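Local structure of cobalt-precorrin-5B C(1)-methyltransferase (1SR8) at residues T44-S49 with V68-G73; F98-G103 with E164-K169; I116-G121 with S134-I139. The protein probably catalyses the S-adenosylmethionine-dependent methylation of C-1 of cobalt-precorrin-5B, giving cobalt-precorrin-6A in the anaerobic route to adenosylcobalamin. All blocks are in the same frame, centred on the assembly; numbering follows the deposited sequence.

Contact 1 of 3, residues T44-S49 with V68-G73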
loop_
_atom_site.group_PDB
_atom_site.type_symbol
_atom_site.label_atom_id
_atom_site.label_comp_id
_atom_site.label_asym_id
_atom_site.label_seq_id
_atom_site.Cartn_x
_atom_site.Cartn_y
_atom_site.Cartn_z
ATOM N N THR A 44 -1.785 0.918 -6.608
ATOM C CA THR A 44 -2.590 1.058 -7.813
ATOM C C THR A 44 -3.798 1.940 -7.449
ATOM O O THR A 44 -4.298 2.714 -8.268
ATOM C CB THR A 44 -3.081 -0.326 -8.286
ATOM O OG1 THR A 44 -3.454 -1.109 -7.144
ATOM C CG2 THR A 44 -1.985 -1.066 -9.028
ATOM N N GLY A 45 -4.253 1.817 -6.204
ATOM C CA GLY A 45 -5.380 2.608 -5.741
ATOM C C GLY A 45 -5.015 4.080 -5.682
ATOM O O GLY A 45 -5.798 4.940 -6.098
ATOM N N THR A 46 -3.821 4.384 -5.180
ATOM C CA THR A 46 -3.395 5.773 -5.091
ATOM C C THR A 46 -3.070 6.337 -6.469
ATOM O O THR A 46 -3.298 7.517 -6.732
ATOM C CB THR A 46 -2.166 5.921 -4.200
ATOM O OG1 THR A 46 -2.510 5.582 -2.852
ATOM C CG2 THR A 46 -1.646 7.350 -4.252
ATOM N N THR A 47 -2.536 5.495 -7.346
ATOM C CA THR A 47 -2.185 5.929 -8.693
ATOM C C THR A 47 -3.471 6.216 -9.456
ATOM O O THR A 47 -3.558 7.190 -10.211
ATOM C CB THR A 47 -1.361 4.857 -9.424
ATOM O OG1 THR A 47 -0.165 4.590 -8.673
ATOM C CG2 THR A 47 -0.983 5.330 -10.823
ATOM N N ALA A 48 -4.481 5.383 -9.236
ATOM C CA ALA A 48 -5.770 5.577 -9.887
ATOM C C ALA A 48 -6.385 6.898 -9.408
ATOM O O ALA A 48 -6.947 7.667 -10.201
ATOM C CB ALA A 48 -6.699 4.408 -9.566
ATOM N N SER A 49 -6.269 7.162 -8.106
ATOM C CA SER A 49 -6.810 8.387 -7.531
ATOM C C SER A 49 -6.141 9.600 -8.149
ATOM O O SER A 49 -6.808 10.581 -8.495
ATOM C CB SER A 49 -6.596 8.408 -6.016
ATOM O OG SER A 49 -7.386 7.423 -5.382
ATOM N N VAL A 68 -3.356 13.754 -3.406
ATOM C CA VAL A 68 -4.465 12.848 -3.153
ATOM C C VAL A 68 -4.443 12.342 -1.716
ATOM O O VAL A 68 -3.374 12.191 -1.111
ATOM C CB VAL A 68 -4.440 11.639 -4.114
ATOM C CG1 VAL A 68 -4.742 12.091 -5.525
ATOM C CG2 VAL A 68 -3.090 10.968 -4.065
ATOM N N SER A 69 -5.629 12.108 -1.163
ATOM C CA SER A 69 -5.726 11.593 0.191
ATOM C C SER A 69 -5.521 10.084 0.082
ATOM O O SER A 69 -5.689 9.506 -0.994
ATOM C CB SER A 69 -7.096 11.921 0.790
ATOM O OG SER A 69 -8.156 11.437 -0.021
ATOM N N THR A 70 -5.127 9.451 1.185
ATOM C CA THR A 70 -4.890 8.008 1.207
ATOM C C THR A 70 -5.634 7.427 2.391
ATOM O O THR A 70 -6.000 8.155 3.315
ATOM C CB THR A 70 -3.395 7.666 1.395
ATOM O OG1 THR A 70 -2.942 8.203 2.641
ATOM C CG2 THR A 70 -2.551 8.250 0.270
ATOM N N PRO A 71 -5.873 6.103 2.379
ATOM C CA PRO A 71 -6.581 5.453 3.484
ATOM C C PRO A 71 -5.857 5.667 4.819
ATOM O O PRO A 71 -6.498 5.782 5.863
ATOM C CB PRO A 71 -6.599 3.980 3.056
ATOM C CG PRO A 71 -6.639 4.066 1.566
ATOM C CD PRO A 71 -5.606 5.133 1.299
ATOM N N ALA A 72 -4.524 5.720 4.772
ATOM C CA ALA A 72 -3.697 5.913 5.963
ATOM C C ALA A 72 -3.837 7.319 6.524
ATOM O O ALA A 72 -3.394 7.592 7.634
ATOM C CB ALA A 72 -2.232 5.622 5.644
ATOM N N GLY A 73 -4.453 8.211 5.754
ATOM C CA GLY A 73 -4.645 9.572 6.218
ATOM C C GLY A 73 -3.505 10.522 5.895
ATOM O O GLY A 73 -3.478 11.652 6.382
#
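The first turns of helix 44-57 meet the chain just as it leaves strand 63-68, and the backbones come together at two places, with CA of Ser49 6.7 Å from CA of Val68 and CA of Thr46 6.8 Å from CA of Thr70. Val68 points both of its methyls at the helix. Its CG1 lies 3.9 Å from the carbonyl carbon C of Ser49, with CB of Ser49 beside it, while CG2 touches CG2 of Thr46 at 3.9 Å. That methyl of Thr46 stands anti to its own backbone N (chi1 -66° for OG1), which leaves OG1 on the side of Thr70, 4.1 Å from CG2 of that residue. The segment 68-73 carries the chain from strand 63-68, an outermost strand of the six-stranded mixed sheet, into a type I turn, Thr70 to Gly73, closed by a bond from Gly73 N to Thr70 O. The hydroxyls of both threonines have partners outside the two segments: Thr46 OG1 pairs with Gly188 O, and Thr70 OG1 with Val74 O. On the helix, Ser49 OG folds back onto Gly45 O at 3.0 Å, and Ser49 N reaches the same oxygen from the opposite face of its plane.

Contact 2 of 3, residues F98-G103 with E164-K169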
loop_
_atom_site.group_PDB
_atom_site.type_symbol
_atom_site.label_atom_id
_atom_site.label_comp_id
_atom_site.label_asym_id
_atom_site.label_seq_id
_atom_site.Cartn_x
_atom_site.Cartn_y
_atom_site.Cartn_z
ATOM N N PHE A 98 10.847 -5.979 -5.864
ATOM C CA PHE A 98 10.143 -6.357 -7.089
ATOM C C PHE A 98 8.619 -6.413 -7.013
ATOM O O PHE A 98 8.039 -7.361 -6.493
ATOM C CB PHE A 98 10.623 -7.690 -7.640
ATOM C CG PHE A 98 9.921 -8.077 -8.908
ATOM C CD1 PHE A 98 10.042 -7.281 -10.049
ATOM C CD2 PHE A 98 9.069 -9.180 -8.946
ATOM C CE1 PHE A 98 9.319 -7.573 -11.206
ATOM C CE2 PHE A 98 8.339 -9.484 -10.095
ATOM C CZ PHE A 98 8.462 -8.678 -11.228
ATOM N N ASP A 99 7.987 -5.391 -7.573
ATOM C CA ASP A 99 6.538 -5.275 -7.611
ATOM C C ASP A 99 6.159 -5.392 -9.091
ATOM O O ASP A 99 6.485 -4.517 -9.886
ATOM C CB ASP A 99 6.150 -3.905 -7.063
ATOM C CG ASP A 99 4.662 -3.687 -7.028
ATOM O OD1 ASP A 99 3.918 -4.428 -7.696
ATOM O OD2 ASP A 99 4.234 -2.751 -6.333
ATOM N N VAL A 100 5.468 -6.465 -9.459
ATOM C CA VAL A 100 5.100 -6.691 -10.860
ATOM C C VAL A 100 4.385 -5.546 -11.582
ATOM O O VAL A 100 4.461 -5.460 -12.807
ATOM C CB VAL A 100 4.258 -7.976 -11.008
ATOM C CG1 VAL A 100 2.923 -7.809 -10.316
ATOM C CG2 VAL A 100 4.071 -8.308 -12.472
ATOM N N THR A 101 3.696 -4.673 -10.843
ATOM C CA THR A 101 2.996 -3.553 -11.466
ATOM C C THR A 101 3.728 -2.230 -11.315
ATOM O O THR A 101 3.168 -1.169 -11.586
ATOM C CB THR A 101 1.552 -3.375 -10.928
ATOM O OG1 THR A 101 1.576 -3.131 -9.519
ATOM C CG2 THR A 101 0.726 -4.611 -11.211
ATOM N N ASN A 102 4.977 -2.277 -10.874
ATOM C CA ASN A 102 5.752 -1.047 -10.748
ATOM C C ASN A 102 5.849 -0.479 -12.167
ATOM O O ASN A 102 5.956 -1.232 -13.131
ATOM C CB ASN A 102 7.148 -1.356 -10.185
ATOM C CG ASN A 102 8.099 -0.170 -10.268
ATOM O OD1 ASN A 102 7.782 0.938 -9.843
ATOM N ND2 ASN A 102 9.281 -0.409 -10.811
ATOM N N GLY A 103 5.769 0.840 -12.302
ATOM C CA GLY A 103 5.855 1.445 -13.622
ATOM C C GLY A 103 4.632 1.307 -14.523
ATOM O O GLY A 103 4.629 1.819 -15.642
ATOM N N GLU A 164 -4.331 -5.769 -19.084
ATOM C CA GLU A 164 -4.678 -7.134 -19.446
ATOM C C GLU A 164 -3.445 -8.005 -19.599
ATOM O O GLU A 164 -3.450 -9.177 -19.211
ATOM C CB GLU A 164 -5.483 -7.154 -20.735
ATOM C CG GLU A 164 -6.131 -8.494 -21.004
ATOM C CD GLU A 164 -6.918 -8.497 -22.288
ATOM O OE1 GLU A 164 -7.823 -7.646 -22.429
ATOM O OE2 GLU A 164 -6.627 -9.349 -23.154
ATOM N N GLU A 165 -2.391 -7.429 -20.169
ATOM C CA GLU A 165 -1.143 -8.150 -20.352
ATOM C C GLU A 165 -0.462 -8.363 -19.010
ATOM O O GLU A 165 -0.289 -9.501 -18.573
ATOM C CB GLU A 165 -0.206 -7.383 -21.285
ATOM C CG GLU A 165 -0.487 -7.630 -22.748
ATOM C CD GLU A 165 -0.684 -9.109 -23.060
ATOM O OE1 GLU A 165 0.215 -9.920 -22.738
ATOM O OE2 GLU A 165 -1.744 -9.462 -23.628
ATOM N N VAL A 166 -0.075 -7.268 -18.361
ATOM C CA VAL A 166 0.586 -7.340 -17.060
ATOM C C VAL A 166 -0.128 -8.341 -16.165
ATOM O O VAL A 166 0.499 -9.015 -15.354
ATOM C CB VAL A 166 0.601 -5.963 -16.357
ATOM C CG1 VAL A 166 1.166 -6.097 -14.958
ATOM C CG2 VAL A 166 1.428 -4.988 -17.159
ATOM N N ALA A 167 -1.442 -8.436 -16.331
ATOM C CA ALA A 167 -2.263 -9.349 -15.546
ATOM C C ALA A 167 -1.900 -10.809 -15.803
ATOM O O ALA A 167 -1.889 -11.631 -14.885
ATOM C CB ALA A 167 -3.739 -9.117 -15.863
ATOM N N LYS A 168 -1.603 -11.130 -17.056
ATOM C CA LYS A 168 -1.250 -12.498 -17.423
ATOM C C LYS A 168 -0.074 -13.034 -16.603
ATOM O O LYS A 168 0.088 -14.241 -16.459
ATOM C CB LYS A 168 -0.920 -12.574 -18.921
ATOM C CG LYS A 168 -2.100 -12.296 -19.860
ATOM C CD LYS A 168 -1.672 -12.460 -21.315
ATOM C CE LYS A 168 -2.850 -12.421 -22.298
ATOM N NZ LYS A 168 -3.404 -11.057 -22.571
ATOM N N LYS A 169 0.739 -12.140 -16.057
ATOM C CA LYS A 169 1.898 -12.558 -15.274
ATOM C C LYS A 169 1.735 -12.211 -13.803
ATOM O O LYS A 169 2.706 -12.182 -13.047
ATOM C CB LYS A 169 3.173 -11.900 -15.829
ATOM C CG LYS A 169 3.162 -10.373 -15.791
ATOM C CD LYS A 169 4.105 -9.770 -16.831
ATOM C CE LYS A 169 5.570 -10.019 -16.505
ATOM N NZ LYS A 169 6.011 -9.298 -15.274
#
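Val100 lays its CG2 methyl against the side chain of Lys169, meeting CG at 4.0 Å and the NZ end at 3.5 Å. The two side chains run past one another in opposite directions, and the lysine curls to make this possible: bends at chi3 and chi4 bring NZ around to the methyl. Beside this pair, Val166 is directed from the helix at the loop, and its CG1 meets two neighbours there, 4.0 Å from Val100 O and 4.1 Å from CG2 of Thr101; the Val166 and Thr101 side chains cross at about a right angle. Residues 98-103 lie in the loop between strands 86-90 and 105-111, and they contain a type I turn, Asp99 to Asn102, combined with an Asx turn in which Thr101 N donates to Asp99 OD1 at 3.2 Å. That donor lies well above the carboxylate plane, 46° out of it, although the N-H itself points fairly straight at the oxygen (162°). Lys91 NZ, from outside the two segments, forms a salt bridge with Asp99 OD2 and a hydrogen bond with Thr101 OG1. On the helix side, Ile104 gives Val166 a further apolar neighbour.

Contact 3 of 3, residues I116-G121 with S134-I139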
loop_
_atom_site.group_PDB
_atom_site.type_symbol
_atom_site.label_atom_id
_atom_site.label_comp_id
_atom_site.label_asym_id
_atom_site.label_seq_id
_atom_site.Cartn_x
_atom_site.Cartn_y
_atom_site.Cartn_z
ATOM N N ILE A 116 -17.562 7.303 -11.073
ATOM C CA ILE A 116 -16.230 6.721 -11.253
ATOM C C ILE A 116 -16.385 5.392 -11.979
ATOM O O ILE A 116 -17.040 4.481 -11.480
ATOM C CB ILE A 116 -15.538 6.440 -9.894
ATOM C CG1 ILE A 116 -15.239 7.755 -9.168
ATOM C CG2 ILE A 116 -14.281 5.612 -10.113
ATOM C CD1 ILE A 116 -14.327 8.687 -9.935
ATOM N N PHE A 117 -15.767 5.269 -13.146
ATOM C CA PHE A 117 -15.884 4.043 -13.919
ATOM C C PHE A 117 -14.516 3.474 -14.236
ATOM O O PHE A 117 -13.530 4.213 -14.325
ATOM C CB PHE A 117 -16.660 4.337 -15.205
ATOM C CG PHE A 117 -17.919 5.135 -14.970
ATOM C CD1 PHE A 117 -19.021 4.553 -14.346
ATOM C CD2 PHE A 117 -17.977 6.490 -15.317
ATOM C CE1 PHE A 117 -20.167 5.308 -14.064
ATOM C CE2 PHE A 117 -19.114 7.255 -15.041
ATOM C CZ PHE A 117 -20.211 6.662 -14.412
ATOM N N PHE A 118 -14.468 2.156 -14.403
ATOM C CA PHE A 118 -13.227 1.453 -14.698
ATOM C C PHE A 118 -13.287 0.783 -16.068
ATOM O O PHE A 118 -14.196 -0.002 -16.344
ATOM C CB PHE A 118 -12.974 0.428 -13.591
ATOM C CG PHE A 118 -12.867 1.049 -12.227
ATOM C CD1 PHE A 118 -11.687 1.665 -11.824
ATOM C CD2 PHE A 118 -13.974 1.102 -11.385
ATOM C CE1 PHE A 118 -11.608 2.335 -10.599
ATOM C CE2 PHE A 118 -13.908 1.772 -10.156
ATOM C CZ PHE A 118 -12.722 2.391 -9.764
ATOM N N GLY A 119 -12.312 1.090 -16.924
ATOM C CA GLY A 119 -12.312 0.519 -18.257
ATOM C C GLY A 119 -11.363 -0.628 -18.526
ATOM O O GLY A 119 -11.193 -1.528 -17.713
ATOM N N ARG A 120 -10.741 -0.587 -19.698
ATOM C CA ARG A 120 -9.804 -1.623 -20.123
ATOM C C ARG A 120 -8.604 -1.747 -19.195
ATOM O O ARG A 120 -8.130 -0.751 -18.649
ATOM C CB ARG A 120 -9.296 -1.320 -21.536
ATOM C CG ARG A 120 -8.444 -0.063 -21.616
ATOM C CD ARG A 120 -7.736 0.073 -22.957
ATOM N NE ARG A 120 -6.818 1.210 -22.969
ATOM C CZ ARG A 120 -7.185 2.478 -22.781
ATOM N NH1 ARG A 120 -8.461 2.793 -22.567
ATOM N NH2 ARG A 120 -6.271 3.440 -22.804
ATOM N N GLY A 121 -8.113 -2.975 -19.035
ATOM C CA GLY A 121 -6.955 -3.215 -18.196
ATOM C C GLY A 121 -7.269 -3.497 -16.742
ATOM O O GLY A 121 -6.394 -3.934 -15.995
ATOM N N SER A 134 -10.875 -0.569 0.073
ATOM C CA SER A 134 -9.992 0.542 0.424
ATOM C C SER A 134 -9.736 1.451 -0.764
ATOM O O SER A 134 -9.851 2.675 -0.657
ATOM C CB SER A 134 -8.652 0.015 0.934
ATOM O OG SER A 134 -8.828 -0.766 2.094
ATOM N N ALA A 135 -9.373 0.835 -1.888
ATOM C CA ALA A 135 -9.087 1.556 -3.119
ATOM C C ALA A 135 -10.317 2.312 -3.588
ATOM O O ALA A 135 -10.243 3.478 -3.978
ATOM C CB ALA A 135 -8.638 0.582 -4.191
ATOM N N LYS A 136 -11.459 1.644 -3.539
ATOM C CA LYS A 136 -12.695 2.255 -3.990
ATOM C C LYS A 136 -13.080 3.477 -3.162
ATOM O O LYS A 136 -13.449 4.518 -3.717
ATOM C CB LYS A 136 -13.827 1.229 -3.964
ATOM C CG LYS A 136 -15.129 1.753 -4.540
ATOM C CD LYS A 136 -14.955 2.213 -5.985
ATOM C CE LYS A 136 -16.291 2.643 -6.583
ATOM N NZ LYS A 136 -17.317 1.544 -6.520
ATOM N N LEU A 137 -12.991 3.366 -1.842
ATOM C CA LEU A 137 -13.352 4.498 -1.000
ATOM C C LEU A 137 -12.378 5.647 -1.203
ATOM O O LEU A 137 -12.774 6.809 -1.183
ATOM C CB LEU A 137 -13.377 4.093 0.471
ATOM C CG LEU A 137 -14.493 3.118 0.872
ATOM C CD1 LEU A 137 -14.394 2.804 2.374
ATOM C CD2 LEU A 137 -15.851 3.721 0.517
ATOM N N GLN A 138 -11.106 5.309 -1.408
ATOM C CA GLN A 138 -10.052 6.302 -1.624
ATOM C C GLN A 138 -10.303 7.079 -2.897
ATOM O O GLN A 138 -10.252 8.309 -2.898
ATOM C CB GLN A 138 -8.680 5.632 -1.723
ATOM C CG GLN A 138 -7.555 6.615 -1.991
ATOM C CD GLN A 138 -6.224 5.926 -2.232
ATOM O OE1 GLN A 138 -6.183 4.736 -2.565
ATOM N NE2 GLN A 138 -5.124 6.672 -2.085
ATOM N N ILE A 139 -10.565 6.355 -3.985
ATOM C CA ILE A 139 -10.822 6.984 -5.273
ATOM C C ILE A 139 -12.049 7.880 -5.190
ATOM O O ILE A 139 -12.013 9.025 -5.628
ATOM C CB ILE A 139 -11.022 5.927 -6.371
ATOM C CG1 ILE A 139 -9.743 5.095 -6.517
ATOM C CG2 ILE A 139 -11.356 6.606 -7.695
ATOM C CD1 ILE A 139 -9.852 3.955 -7.513
#
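Ile139 contributes the most surface, and its two branches divide the work between Phe118 and Ile116. With CG1 beside the backbone N (chi1 -62°) and the chain extended beyond it, CD1 reaches the rim of the Phe118 ring, 3.9 Å from CE1 and 4.0 Å from CZ. This methyl lies in the ring plane, so the phenylalanine is met at its edge and the pair is not a CH-pi contact over a face. The other branch of Ile139, CG2, touches CG2 of Ile116 at 3.9 Å, the two side chains meeting at a slant. Both strand residues point at the helix, as alternate positions of a strand do, while Phe117 between them faces away. Lys136, one turn before Ile139, adds the aliphatic part of its chain: CD sits 4.3 Å from CE2 of Phe118, again near the ring plane. The segment axes are 10.8 Å apart at closest approach and run at 135°, a spacing that side chains alone bridge. Helix 133-149 packs here on strand 115-118, an outermost strand of the mixed sheet. Strand 155-159 lies alongside, its Ile158 touching Phe118 and Ile139, and helix 44-57 also touches Ile139, through Ala48 and Ser49.

All three contacts belong to the CbiD family region of the chain. Contacts 1 and 3 have centres 11 Å apart and meet directly: Gln138 NE2 of helix 133-149 probably bonds to both Thr46 OG1 (2.9 Å) and Ser69 O (3.1 Å), tying that helix to both segments of contact 1. Contact 2 lies about 19 Å from contact 1 and 17 Å from contact 3, centre to centre, but Thr44 CG2 packs on Thr101 OG1. Along the chain, contact 1 closes first; contact 3 is nested inside the loop closed by contact 2. Contacts 1 and 3 set helices 44-57 and 133-149 against opposite outer strands, 63-68 and 115-118, of one mixed sheet; contact 2 sets helix 163-168 against the loop preceding its strand 105-111.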